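Local coordinates for periplasmic sensor hybrid histidine kinase (Anaeromyxobacter dehalogenans, PDB 4K0D), which probably senses periplasmic signals through a helical-bundle domain, the part present here, and passes them into a phosphorelay by autophosphorylating a histidine, at the interface of chains A and B. Sequence-based numbering; all coordinates share one arbitrary frame. Chains: chain A/B, Periplasmic sensor hybrid histidine kinase.

The interface of chains A and B. Residues chain A 34-35, 38, 113, 117, 120; chain B 146-148.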
loop_
_atom_site.group_PDB
_atom_site.type_symbol
_atom_site.label_atom_id
_atom_site.label_comp_id
_atom_site.label_asym_id
_atom_site.label_seq_id
_atom_site.Cartn_x
_atom_site.Cartn_y
_atom_site.Cartn_z
ATOM N N SER A 34 -10.379 10.782 12.091
ATOM C CA SER A 34 -10.124 10.905 13.545
ATOM C C SER A 34 -9.392 12.189 13.892
ATOM O O SER A 34 -9.703 12.828 14.900
ATOM C CB SER A 34 -9.288 9.736 14.044
ATOM O OG SER A 34 -10.006 8.538 13.870
ATOM N N LEU A 35 -8.380 12.527 13.094
ATOM C CA LEU A 35 -7.567 13.699 13.336
ATOM C C LEU A 35 -8.412 14.980 13.191
ATOM O O LEU A 35 -8.456 15.821 14.101
ATOM C CB LEU A 35 -6.412 13.742 12.376
ATOM C CG LEU A 35 -5.499 14.940 12.542
ATOM C CD1 LEU A 35 -4.709 14.747 13.819
ATOM C CD2 LEU A 35 -4.529 15.152 11.386
ATOM N N ARG A 38 -11.035 15.257 15.995
ATOM C CA ARG A 38 -10.456 15.689 17.256
ATOM C C ARG A 38 -10.167 17.192 17.179
ATOM O O ARG A 38 -10.407 17.923 18.129
ATOM C CB ARG A 38 -9.195 14.886 17.578
ATOM C CG ARG A 38 -8.373 15.339 18.796
ATOM C CD ARG A 38 -8.993 14.917 20.151
ATOM N NE ARG A 38 -9.320 13.520 20.130
ATOM C CZ ARG A 38 -8.433 12.552 20.356
ATOM N NH1 ARG A 38 -7.175 12.842 20.686
ATOM N NH2 ARG A 38 -8.814 11.288 20.275
ATOM N N GLU A 113 -16.982 12.338 21.229
ATOM C CA GLU A 113 -15.681 12.146 20.645
ATOM C C GLU A 113 -15.031 10.905 21.206
ATOM O O GLU A 113 -14.295 10.215 20.482
ATOM C CB GLU A 113 -14.803 13.359 20.898
ATOM C CG GLU A 113 -13.546 13.365 20.048
ATOM C CD GLU A 113 -12.488 12.382 20.558
ATOM O OE1 GLU A 113 -12.481 12.111 21.800
ATOM O OE2 GLU A 113 -11.679 11.885 19.711
ATOM N N PRO A 117 -12.218 6.666 19.084
ATOM C CA PRO A 117 -10.940 5.953 19.088
ATOM C C PRO A 117 -11.122 4.432 19.177
ATOM O O PRO A 117 -10.428 3.735 18.456
ATOM C CB PRO A 117 -10.214 6.531 20.310
ATOM C CG PRO A 117 -10.812 7.862 20.453
ATOM C CD PRO A 117 -12.263 7.693 20.126
ATOM N N ARG A 120 -11.840 3.511 15.693
ATOM C CA ARG A 120 -10.704 3.747 14.851
ATOM C C ARG A 120 -9.757 2.592 15.017
ATOM O O ARG A 120 -9.297 2.084 14.060
ATOM C CB ARG A 120 -10.010 5.026 15.255
ATOM C CG ARG A 120 -8.712 5.257 14.584
ATOM C CD ARG A 120 -8.082 6.433 15.204
ATOM N NE ARG A 120 -7.159 6.068 16.269
ATOM C CZ ARG A 120 -7.129 6.632 17.474
ATOM N NH1 ARG A 120 -7.983 7.584 17.808
ATOM N NH2 ARG A 120 -6.222 6.257 18.344
ATOM N N LEU B 146 -2.594 10.770 18.158
ATOM C CA LEU B 146 -3.977 10.927 18.577
ATOM C C LEU B 146 -4.184 10.698 20.078
ATOM O O LEU B 146 -5.316 10.536 20.505
ATOM C CB LEU B 146 -4.881 9.997 17.787
ATOM C CG LEU B 146 -4.732 10.106 16.262
ATOM C CD1 LEU B 146 -5.585 9.089 15.560
ATOM C CD2 LEU B 146 -5.141 11.465 15.831
ATOM N N ALA B 147 -3.115 10.646 20.873
ATOM C CA ALA B 147 -3.277 10.347 22.283
ATOM C C ALA B 147 -3.901 11.580 22.996
ATOM O O ALA B 147 -3.677 12.714 22.571
ATOM C CB ALA B 147 -1.929 9.978 22.914
ATOM N N TYR B 148 -4.693 11.339 24.048
ATOM C CA TYR B 148 -5.304 12.419 24.855
ATOM C C TYR B 148 -4.274 13.140 25.732
ATOM O O TYR B 148 -3.436 12.488 26.368
ATOM C CB TYR B 148 -6.409 11.862 25.750
ATOM C CG TYR B 148 -7.629 11.425 24.989
ATOM C CD1 TYR B 148 -8.429 12.359 24.334
ATOM C CD2 TYR B 148 -7.998 10.076 24.917
ATOM C CE1 TYR B 148 -9.565 11.961 23.627
ATOM C CE2 TYR B 148 -9.144 9.664 24.210
ATOM C CZ TYR B 148 -9.918 10.619 23.569
ATOM O OH TYR B 148 -11.046 10.258 22.857
HETATM O O HOH W 1 -7.210 8.572 20.491
#
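The C-terminal tail of chain B lies against the helical bundle of chain A, and A:Arg38 is the main grip on it. From CB the chain of A:Arg38 leaves with CG anti to the backbone N (chi1 173°). It then bends at chi2 and chi3, which brings the guanidinium across B:Tyr148. NE points to A:Glu113 OE2, a salt bridge of 2.9 Å, and meets it from above the carboxylate plane. NH2 donates to the same carboxylate oxygen, so the grip is side-on, with two nitrogens on one atom. B:Tyr148 CE1, at the rim of the ring, sits over the centre of one guanidinium face, 3.5 Å from A:Arg38 CZ; the two planes are 20° apart, close to parallel. At the tip, NH1 donates to the main-chain O of B:Leu146 at 3.0 Å. The bond is fairly straight, but the donor stands above the carbonyl plane.

The same B:Leu146 O is 2.7 Å from water 1, which also bonds A:Arg38 NH2 and A:Arg120 NH1. A:Glu113 fixes the other end of the tyrosine. B:Tyr148 OH donates to the syn lone pair of A:Glu113 OE1 at 2.6 Å, tip to tip. The carboxylate thus serves both partners, one oxygen each, and the nearby arginine is likely to stabilise its negative charge. An alanine at A:Arg38 would remove the guanidinium that packs flat against the ring and the NH1 bond, and would probably leave the tail less firmly held and the carboxylate less well oriented.

B:Leu146 CD1 rests on one face of the A:Arg120 guanidinium, 3.5 Å from CZ and offset toward the rim. Its other methyl, CD2, meets A:Leu35 CD1 at 3.9 Å.

The interface as a whole is two-fold symmetric, but chain A is modelled only as far as A:Ala147, so its twin lacks the tyrosine part. This dimer may or may not form in the membrane-bound kinase. B:Leu146 to B:Tyr148 form a coil after the last helix and meet helices 16-42, 106-113 and 116-146 of chain A.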